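3-dehydroshikimate dehydratase (Pseudomonas putida, PDB 5HMQ) converts 3-dehydroshikimate to protocatechuate and water with the aid of a divalent metal ion, in the degradation of quinate and shikimate. Local coordinates at residues V459-E473 / S485-L499. Numbering follows the deposited sequence.
Sequences VLFYKSLFDFAADDE and SRALRSQCGTLRLPL
Leu-488 projects from its strand as the central bump of this contact, and the hollow that takes it is shaped by the helix and by the chain that leaves it. Its CD1 rests against CB of Tyr-462 (3.8 Å) and the backbone of Val-459, CD2 turns to Ala-470, and CB of Leu-488 meets the edge of the Phe-468 ring, 4.1 Å from Phe-468 CD2. Leu-497 lays CD2 over one face of Tyr-462, 3.8 Å from the ring centroid, a CH-pi contact, while Phe-461 of the same helix covers the opposite face. Phe-468 slots between Tyr-462 on one face and the backbone of Ser-490 on the other, and its CZ meets CD1 of Leu-495 at 3.7 Å. Helix 455-465 thus packs on the sheet of the second VOC module, a beta-alpha-beta-beta-beta unit of the glyoxalase fold, and the chain after it folds back as an edge strand of that sheet.

That strand is not regular. Ala-469 N donates to Arg-489 O (2.7 Å), Asp-471 N to Ala-487 O, and Glu-473 pairs with Ser-485 through both backbone bonds; where the backbone pairing is interrupted, OD1 of Asp-472 takes the N-H of Ala-487 at 3.2 Å on its anti side. At the turn, Gln-491 bends at chi2 (-62°) and brings NE2 above the carbonyl plane of Asp-467, 2.6 Å from its O; a water also links that oxygen to Gln-491 N.

Beyond the apolar packing, Asp-471 forms a salt bridge, the syn lone pair of OD2 taking Arg-496 NH2 at 2.8 Å. Arg-496 also hydrogen-bonds to Ala-610 O through NH1 and packs on His-445, a magnesium ligand, so the bridge ties the edge strand to the metal site's surroundings, and the carboxylate probably offsets positive charge where Arg-496 and Arg-605 come close.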
ATOM      1  N   VAL C 459      -3.963  -4.029 -13.471  1.00 42.80           N
ATOM      2  CA  VAL C 459      -4.275  -3.525 -14.806  1.00 42.42           C
ATOM      3  C   VAL C 459      -3.217  -3.980 -15.803  1.00 45.04           C
ATOM      4  O   VAL C 459      -3.534  -4.505 -16.876  1.00 45.27           O
ATOM      5  CB  VAL C 459      -4.406  -1.991 -14.784  1.00 44.12           C
ATOM      6  CG1 VAL C 459      -4.468  -1.444 -16.203  1.00 40.94           C
ATOM      7  CG2 VAL C 459      -5.637  -1.573 -13.994  1.00 44.73           C
ATOM      8  N   LEU C 460      -1.942  -3.790 -15.455  1.00 45.49           N
ATOM      9  CA  LEU C 460      -0.858  -4.221 -16.333  1.00 45.72           C
ATOM     10  C   LEU C 460      -0.843  -5.737 -16.483  1.00 44.12           C
ATOM     11  O   LEU C 460      -0.521  -6.259 -17.557  1.00 46.38           O
ATOM     12  CB  LEU C 460       0.481  -3.714 -15.802  1.00 42.59           C
ATOM     13  CG  LEU C 460       1.729  -4.172 -16.551  1.00 41.86           C
ATOM     14  CD1 LEU C 460       1.635  -3.807 -18.021  1.00 37.72           C
ATOM     15  CD2 LEU C 460       2.962  -3.546 -15.929  1.00 43.89           C
ATOM     16  N   PHE C 461      -1.184  -6.459 -15.415  1.00 41.64           N
ATOM     17  CA  PHE C 461      -1.226  -7.917 -15.474  1.00 40.43           C
ATOM     18  C   PHE C 461      -2.178  -8.394 -16.564  1.00 42.21           C
ATOM     19  O   PHE C 461      -1.822  -9.243 -17.390  1.00 41.54           O
ATOM     20  CB  PHE C 461      -1.633  -8.470 -14.103  1.00 42.13           C
ATOM     21  CG  PHE C 461      -1.938  -9.944 -14.093  1.00 42.78           C
ATOM     22  CD1 PHE C 461      -0.924 -10.875 -13.934  1.00 39.97           C
ATOM     23  CD2 PHE C 461      -3.244 -10.396 -14.210  1.00 43.08           C
ATOM     24  CE1 PHE C 461      -1.205 -12.229 -13.915  1.00 41.58           C
ATOM     25  CE2 PHE C 461      -3.532 -11.748 -14.191  1.00 43.27           C
ATOM     26  CZ  PHE C 461      -2.510 -12.666 -14.043  1.00 44.06           C
ATOM     27  N   TYR C 462      -3.394  -7.843 -16.592  1.00 43.35           N
ATOM     28  CA  TYR C 462      -4.387  -8.284 -17.565  1.00 44.50           C
ATOM     29  C   TYR C 462      -4.124  -7.701 -18.950  1.00 44.45           C
ATOM     30  O   TYR C 462      -4.370  -8.370 -19.960  1.00 44.27           O
ATOM     31  CB  TYR C 462      -5.793  -7.928 -17.081  1.00 42.61           C
ATOM     32  CG  TYR C 462      -6.419  -9.014 -16.234  1.00 42.88           C
ATOM     33  CD1 TYR C 462      -6.891 -10.186 -16.814  1.00 45.12           C
ATOM     34  CD2 TYR C 462      -6.534  -8.873 -14.856  1.00 39.92           C
ATOM     35  CE1 TYR C 462      -7.462 -11.186 -16.047  1.00 44.16           C
ATOM     36  CE2 TYR C 462      -7.104  -9.869 -14.080  1.00 41.92           C
ATOM     37  CZ  TYR C 462      -7.568 -11.023 -14.683  1.00 45.07           C
ATOM     38  OH  TYR C 462      -8.137 -12.018 -13.920  1.00 46.23           O
ATOM     39  N   LYS C 463      -3.637  -6.459 -19.024  1.00 45.82           N
ATOM     40  CA  LYS C 463      -3.343  -5.868 -20.326  1.00 46.55           C
ATOM     41  C   LYS C 463      -2.233  -6.622 -21.049  1.00 45.66           C
ATOM     42  O   LYS C 463      -2.302  -6.819 -22.268  1.00 46.47           O
ATOM     43  CB  LYS C 463      -2.962  -4.395 -20.180  1.00 44.51           C
ATOM     44  CG  LYS C 463      -4.134  -3.439 -20.094  1.00 44.87           C
ATOM     45  CD  LYS C 463      -3.646  -2.000 -20.172  1.00 46.37           C
ATOM     46  CE  LYS C 463      -4.793  -1.026 -20.390  1.00 49.20           C
ATOM     47  NZ  LYS C 463      -4.310   0.381 -20.457  1.00 50.72           N
ATOM     48  N   SER C 464      -1.195  -7.042 -20.327  1.00 43.38           N
ATOM     49  CA  SER C 464      -0.046  -7.646 -20.992  1.00 43.55           C
ATOM     50  C   SER C 464      -0.210  -9.152 -21.182  1.00 45.36           C
ATOM     51  O   SER C 464      -0.099  -9.649 -22.307  1.00 48.29           O
ATOM     52  CB  SER C 464       1.241  -7.338 -20.215  1.00 41.58           C
ATOM     53  OG  SER C 464       1.217  -7.899 -18.914  1.00 45.04           O
ATOM     54  N   LEU C 465      -0.484  -9.890 -20.104  1.00 44.40           N
ATOM     55  CA  LEU C 465      -0.545 -11.344 -20.207  1.00 45.76           C
ATOM     56  C   LEU C 465      -1.708 -11.812 -21.072  1.00 44.79           C
ATOM     57  O   LEU C 465      -1.588 -12.826 -21.767  1.00 45.13           O
ATOM     58  CB  LEU C 465      -0.643 -11.978 -18.818  1.00 46.96           C
ATOM     59  CG  LEU C 465       0.672 -12.251 -18.081  1.00 45.69           C
ATOM     60  CD1 LEU C 465       1.251 -10.967 -17.506  1.00 43.07           C
ATOM     61  CD2 LEU C 465       0.482 -13.299 -16.991  1.00 42.27           C
ATOM     62  N   PHE C 466      -2.837 -11.106 -21.039  1.00 44.21           N
ATOM     63  CA  PHE C 466      -4.046 -11.560 -21.715  1.00 45.77           C
ATOM     64  C   PHE C 466      -4.559 -10.575 -22.757  1.00 46.54           C
ATOM     65  O   PHE C 466      -5.637 -10.795 -23.324  1.00 45.93           O
ATOM     66  CB  PHE C 466      -5.129 -11.863 -20.677  1.00 45.94           C
ATOM     67  CG  PHE C 466      -4.746 -12.951 -19.720  1.00 46.02           C
ATOM     68  CD1 PHE C 466      -4.857 -14.281 -20.088  1.00 43.93           C
ATOM     69  CD2 PHE C 466      -4.247 -12.645 -18.466  1.00 45.50           C
ATOM     70  CE1 PHE C 466      -4.494 -15.287 -19.214  1.00 44.72           C
ATOM     71  CE2 PHE C 466      -3.881 -13.645 -17.589  1.00 45.23           C
ATOM     72  CZ  PHE C 466      -4.004 -14.969 -17.963  1.00 45.78           C
ATOM     73  N   ASP C 467      -3.817  -9.498 -23.024  1.00 48.75           N
ATOM     74  CA  ASP C 467      -4.154  -8.527 -24.069  1.00 47.39           C
ATOM     75  C   ASP C 467      -5.557  -7.952 -23.873  1.00 46.57           C
ATOM     76  O   ASP C 467      -6.319  -7.784 -24.827  1.00 47.01           O
ATOM     77  CB  ASP C 467      -4.001  -9.141 -25.463  1.00 45.90           C
ATOM     78  CG  ASP C 467      -3.899  -8.091 -26.557  1.00 47.21           C
ATOM     79  OD1 ASP C 467      -3.516  -6.945 -26.245  1.00 47.50           O
ATOM     80  OD2 ASP C 467      -4.196  -8.416 -27.727  1.00 48.28           O
ATOM     81  N   PHE C 468      -5.905  -7.654 -22.625  1.00 47.31           N
ATOM     82  CA  PHE C 468      -7.125  -6.910 -22.356  1.00 47.41           C
ATOM     83  C   PHE C 468      -6.938  -5.436 -22.708  1.00 45.67           C
ATOM     84  O   PHE C 468      -5.816  -4.934 -22.819  1.00 47.37           O
ATOM     85  CB  PHE C 468      -7.534  -7.053 -20.888  1.00 46.63           C
ATOM     86  CG  PHE C 468      -8.216  -8.356 -20.564  1.00 44.60           C
ATOM     87  CD1 PHE C 468      -8.043  -9.471 -21.367  1.00 45.93           C
ATOM     88  CD2 PHE C 468      -9.036  -8.459 -19.453  1.00 44.32           C
ATOM     89  CE1 PHE C 468      -8.672 -10.666 -21.068  1.00 46.76           C
ATOM     90  CE2 PHE C 468      -9.670  -9.650 -19.148  1.00 46.62           C
ATOM     91  CZ  PHE C 468      -9.487 -10.754 -19.958  1.00 48.45           C
ATOM     92  N   ALA C 469      -8.059  -4.740 -22.877  1.00 47.12           N
ATOM     93  CA  ALA C 469      -8.055  -3.328 -23.229  1.00 47.01           C
ATOM     94  C   ALA C 469      -8.883  -2.537 -22.223  1.00 46.89           C
ATOM     95  O   ALA C 469      -9.743  -3.082 -21.529  1.00 48.38           O
ATOM     96  CB  ALA C 469      -8.591  -3.101 -24.649  1.00 45.74           C
ATOM     97  N   ALA C 470      -8.607  -1.236 -22.162  1.00 48.04           N
ATOM     98  CA  ALA C 470      -9.344  -0.340 -21.281  1.00 48.47           C
ATOM     99  C   ALA C 470     -10.811  -0.243 -21.691  1.00 52.63           C
ATOM    100  O   ALA C 470     -11.159  -0.329 -22.872  1.00 53.71           O
ATOM    101  CB  ALA C 470      -8.709   1.051 -21.284  1.00 48.07           C
ATOM    102  N   ASP C 471     -11.676  -0.072 -20.693  1.00 56.07           N
ATOM    103  CA  ASP C 471     -13.121  -0.016 -20.913  1.00 56.58           C
ATOM    104  C   ASP C 471     -13.772   0.858 -19.841  1.00 57.06           C
ATOM    105  O   ASP C 471     -14.683   0.441 -19.121  1.00 56.52           O
ATOM    106  CB  ASP C 471     -13.712  -1.425 -20.931  1.00 57.43           C
ATOM    107  CG  ASP C 471     -15.173  -1.441 -21.349  1.00 57.10           C
ATOM    108  OD1 ASP C 471     -15.568  -0.603 -22.188  1.00 56.56           O
ATOM    109  OD2 ASP C 471     -15.928  -2.290 -20.827  1.00 53.70           O
ATOM    110  N   ASP C 472     -13.296   2.087 -19.707  1.00 60.51           N
ATOM    111  CA  ASP C 472     -13.706   2.959 -18.612  1.00 63.49           C
ATOM    112  C   ASP C 472     -14.950   3.778 -18.961  1.00 64.90           C
ATOM    113  O   ASP C 472     -15.305   3.946 -20.129  1.00 61.56           O
ATOM    114  CB  ASP C 472     -12.563   3.902 -18.247  1.00 63.52           C
ATOM    115  CG  ASP C 472     -11.226   3.179 -18.162  1.00 64.68           C
ATOM    116  OD1 ASP C 472     -11.114   2.220 -17.375  1.00 67.64           O
ATOM    117  OD2 ASP C 472     -10.301   3.558 -18.912  1.00 64.32           O
ATOM    118  N   GLU C 473     -15.593   4.317 -17.921  1.00 69.23           N
ATOM    119  CA  GLU C 473     -16.859   5.039 -18.018  1.00 70.16           C
ATOM    120  C   GLU C 473     -16.783   6.299 -17.173  1.00 70.58           C
ATOM    121  O   GLU C 473     -16.223   6.273 -16.076  1.00 71.09           O
ATOM    122  CB  GLU C 473     -18.036   4.191 -17.536  1.00 71.16           C
ATOM    123  CG  GLU C 473     -18.531   3.151 -18.510  1.00 72.05           C
ATOM    124  CD  GLU C 473     -19.816   2.512 -18.037  1.00 71.77           C
ATOM    125  OE1 GLU C 473     -20.331   2.942 -16.984  1.00 70.39           O
ATOM    126  OE2 GLU C 473     -20.310   1.586 -18.711  1.00 71.58           O
ATOM    127  N   SER C 485     -15.297   5.194 -13.268  1.00 70.34           N
ATOM    128  CA  SER C 485     -15.178   3.811 -12.819  1.00 68.61           C
ATOM    129  C   SER C 485     -14.390   3.021 -13.857  1.00 67.36           C
ATOM    130  O   SER C 485     -14.779   2.982 -15.027  1.00 66.27           O
ATOM    131  CB  SER C 485     -16.551   3.180 -12.569  1.00 67.51           C
ATOM    132  OG  SER C 485     -17.353   3.194 -13.736  1.00 69.03           O
ATOM    133  N   ARG C 486     -13.282   2.400 -13.441  1.00 62.12           N
ATOM    134  CA  ARG C 486     -12.411   1.712 -14.389  1.00 59.56           C
ATOM    135  C   ARG C 486     -12.850   0.273 -14.620  1.00 56.87           C
ATOM    136  O   ARG C 486     -13.405  -0.383 -13.736  1.00 59.79           O
ATOM    137  CB  ARG C 486     -10.937   1.696 -13.968  1.00 59.89           C
ATOM    138  CG  ARG C 486     -10.237   3.026 -13.809  1.00 61.22           C
ATOM    139  CD  ARG C 486      -8.736   2.787 -13.991  1.00 62.01           C
ATOM    140  NE  ARG C 486      -7.897   3.306 -12.918  1.00 64.06           N
ATOM    141  CZ  ARG C 486      -6.583   3.110 -12.858  1.00 66.24           C
ATOM    142  NH1 ARG C 486      -5.978   2.405 -13.806  1.00 65.93           N
ATOM    143  NH2 ARG C 486      -5.874   3.611 -11.855  1.00 65.37           N
ATOM    144  N   ALA C 487     -12.584  -0.211 -15.832  1.00 52.54           N
ATOM    145  CA  ALA C 487     -12.922  -1.568 -16.224  1.00 50.16           C
ATOM    146  C   ALA C 487     -11.989  -2.003 -17.343  1.00 49.64           C
ATOM    147  O   ALA C 487     -11.425  -1.176 -18.063  1.00 50.88           O
ATOM    148  CB  ALA C 487     -14.383  -1.682 -16.680  1.00 52.44           C
ATOM    149  N   LEU C 488     -11.809  -3.316 -17.462  1.00 46.89           N
ATOM    150  CA  LEU C 488     -11.054  -3.906 -18.556  1.00 46.02           C
ATOM    151  C   LEU C 488     -11.957  -4.834 -19.359  1.00 47.18           C
ATOM    152  O   LEU C 488     -13.074  -5.169 -18.952  1.00 47.73           O
ATOM    153  CB  LEU C 488      -9.819  -4.655 -18.041  1.00 48.50           C
ATOM    154  CG  LEU C 488      -8.802  -3.803 -17.283  1.00 50.26           C
ATOM    155  CD1 LEU C 488      -7.742  -4.694 -16.639  1.00 52.37           C
ATOM    156  CD2 LEU C 488      -8.165  -2.735 -18.188  1.00 47.32           C
ATOM    157  N   ARG C 489     -11.451  -5.257 -20.514  1.00 47.84           N
ATOM    158  CA  ARG C 489     -12.281  -5.928 -21.504  1.00 49.31           C
ATOM    159  C   ARG C 489     -11.385  -6.726 -22.435  1.00 47.64           C
ATOM    160  O   ARG C 489     -10.386  -6.197 -22.930  1.00 50.50           O
ATOM    161  CB  ARG C 489     -13.100  -4.890 -22.285  1.00 48.69           C
ATOM    162  CG  ARG C 489     -14.006  -5.431 -23.374  1.00 52.98           C
ATOM    163  CD  ARG C 489     -14.389  -4.305 -24.331  1.00 56.31           C
ATOM    164  NE  ARG C 489     -15.463  -4.671 -25.251  1.00 59.83           N
ATOM    165  CZ  ARG C 489     -15.273  -5.218 -26.448  1.00 59.92           C
ATOM    166  NH1 ARG C 489     -14.044  -5.475 -26.875  1.00 59.24           N
ATOM    167  NH2 ARG C 489     -16.313  -5.514 -27.218  1.00 58.84           N
ATOM    168  N   SER C 490     -11.728  -7.993 -22.660  1.00 47.92           N
ATOM    169  CA  SER C 490     -11.060  -8.751 -23.707  1.00 48.31           C
ATOM    170  C   SER C 490     -11.364  -8.120 -25.064  1.00 50.20           C
ATOM    171  O   SER C 490     -12.341  -7.386 -25.229  1.00 50.93           O
ATOM    172  CB  SER C 490     -11.493 -10.217 -23.682  1.00 48.15           C
ATOM    173  OG  SER C 490     -12.890 -10.345 -23.878  1.00 50.11           O
ATOM    174  N   GLN C 491     -10.508  -8.416 -26.046  1.00 51.44           N
ATOM    175  CA  GLN C 491     -10.607  -7.743 -27.340  1.00 50.83           C
ATOM    176  C   GLN C 491     -11.991  -7.897 -27.960  1.00 53.24           C
ATOM    177  O   GLN C 491     -12.544  -6.932 -28.501  1.00 51.95           O
ATOM    178  CB  GLN C 491      -9.531  -8.266 -28.293  1.00 51.01           C
ATOM    179  CG  GLN C 491      -8.103  -7.996 -27.838  1.00 51.82           C
ATOM    180  CD  GLN C 491      -7.789  -6.514 -27.731  1.00 51.74           C
ATOM    181  OE1 GLN C 491      -8.317  -5.699 -28.487  1.00 51.89           O
ATOM    182  NE2 GLN C 491      -6.917  -6.161 -26.793  1.00 51.06           N
ATOM    183  N   CYS C 492     -12.577  -9.090 -27.884  1.00 56.63           N
ATOM    184  CA  CYS C 492     -13.885  -9.333 -28.476  1.00 54.29           C
ATOM    185  C   CYS C 492     -15.019  -9.280 -27.459  1.00 53.78           C
ATOM    186  O   CYS C 492     -16.147  -9.665 -27.784  1.00 55.33           O
ATOM    187  CB  CYS C 492     -13.890 -10.671 -29.215  1.00 57.01           C
ATOM    188  SG  CYS C 492     -13.105 -10.582 -30.848  1.00 60.99           S
ATOM    189  N   GLY C 493     -14.750  -8.814 -26.240  1.00 53.13           N
ATOM    190  CA  GLY C 493     -15.797  -8.488 -25.295  1.00 48.13           C
ATOM    191  C   GLY C 493     -16.405  -9.648 -24.536  1.00 49.37           C
ATOM    192  O   GLY C 493     -17.308  -9.419 -23.721  1.00 50.69           O
ATOM    193  N   THR C 494     -15.950 -10.883 -24.763  1.00 46.57           N
ATOM    194  CA  THR C 494     -16.538 -12.014 -24.054  1.00 46.84           C
ATOM    195  C   THR C 494     -16.123 -12.048 -22.589  1.00 48.83           C
ATOM    196  O   THR C 494     -16.758 -12.749 -21.793  1.00 50.52           O
ATOM    197  CB  THR C 494     -16.162 -13.334 -24.731  1.00 47.02           C
ATOM    198  OG1 THR C 494     -14.754 -13.566 -24.592  1.00 47.90           O
ATOM    199  CG2 THR C 494     -16.523 -13.297 -26.211  1.00 46.06           C
ATOM    200  N   LEU C 495     -15.079 -11.310 -22.220  1.00 46.63           N
ATOM    201  CA  LEU C 495     -14.644 -11.178 -20.838  1.00 45.99           C
ATOM    202  C   LEU C 495     -14.601  -9.702 -20.472  1.00 47.49           C
ATOM    203  O   LEU C 495     -13.961  -8.906 -21.167  1.00 48.59           O
ATOM    204  CB  LEU C 495     -13.262 -11.804 -20.630  1.00 45.78           C
ATOM    205  CG  LEU C 495     -13.079 -13.294 -20.915  1.00 46.38           C
ATOM    206  CD1 LEU C 495     -11.600 -13.638 -20.986  1.00 47.44           C
ATOM    207  CD2 LEU C 495     -13.775 -14.141 -19.863  1.00 45.09           C
ATOM    208  N   ARG C 496     -15.279  -9.337 -19.386  1.00 50.54           N
ATOM    209  CA  ARG C 496     -15.352  -7.952 -18.934  1.00 47.30           C
ATOM    210  C   ARG C 496     -15.100  -7.930 -17.438  1.00 48.10           C
ATOM    211  O   ARG C 496     -15.701  -8.706 -16.689  1.00 49.67           O
ATOM    212  CB  ARG C 496     -16.701  -7.296 -19.260  1.00 45.74           C
ATOM    213  CG  ARG C 496     -17.097  -7.339 -20.725  1.00 49.58           C
ATOM    214  CD  ARG C 496     -18.336  -6.488 -20.981  1.00 51.21           C
ATOM    215  NE  ARG C 496     -18.097  -5.056 -20.830  1.00 52.39           N
ATOM    216  CZ  ARG C 496     -18.942  -4.112 -21.224  1.00 53.87           C
ATOM    217  NH1 ARG C 496     -20.082  -4.450 -21.800  1.00 53.20           N
ATOM    218  NH2 ARG C 496     -18.644  -2.831 -21.052  1.00 52.40           N
ATOM    219  N   LEU C 497     -14.226  -7.026 -17.006  1.00 50.86           N
ATOM    220  CA  LEU C 497     -13.689  -7.039 -15.647  1.00 49.55           C
ATOM    221  C   LEU C 497     -13.612  -5.616 -15.119  1.00 48.38           C
ATOM    222  O   LEU C 497     -12.558  -4.971 -15.172  1.00 47.06           O
ATOM    223  CB  LEU C 497     -12.316  -7.716 -15.622  1.00 47.83           C
ATOM    224  CG  LEU C 497     -11.766  -8.237 -14.298  1.00 54.30           C
ATOM    225  CD1 LEU C 497     -12.340  -9.610 -13.991  1.00 54.52           C
ATOM    226  CD2 LEU C 497     -10.250  -8.289 -14.369  1.00 54.51           C
ATOM    227  N   PRO C 498     -14.724  -5.082 -14.616  1.00 49.18           N
ATOM    228  CA  PRO C 498     -14.658  -3.802 -13.908  1.00 48.22           C
ATOM    229  C   PRO C 498     -13.885  -3.949 -12.609  1.00 49.97           C
ATOM    230  O   PRO C 498     -13.825  -5.028 -12.013  1.00 47.76           O
ATOM    231  CB  PRO C 498     -16.128  -3.444 -13.660  1.00 48.90           C
ATOM    232  CG  PRO C 498     -16.874  -4.718 -13.811  1.00 49.06           C
ATOM    233  CD  PRO C 498     -16.106  -5.563 -14.775  1.00 49.93           C
ATOM    234  N   LEU C 499     -13.267  -2.851 -12.185  1.00 49.63           N
ATOM    235  CA  LEU C 499     -12.335  -2.870 -11.067  1.00 50.87           C
ATOM    236  C   LEU C 499     -12.654  -1.716 -10.130  1.00 49.04           C
ATOM    237  O   LEU C 499     -12.604  -0.550 -10.537  1.00 51.16           O
ATOM    238  CB  LEU C 499     -10.889  -2.794 -11.566  1.00 51.51           C
ATOM    239  CG  LEU C 499     -10.495  -3.908 -12.540  1.00 48.78           C
ATOM    240  CD1 LEU C 499      -9.262  -3.534 -13.338  1.00 47.23           C
ATOM    241  CD2 LEU C 499     -10.283  -5.221 -11.808  1.00 47.44           C
TER
HETATM  242  O   HOH W   1      -8.374  -9.937 -25.236  1.00 47.43           O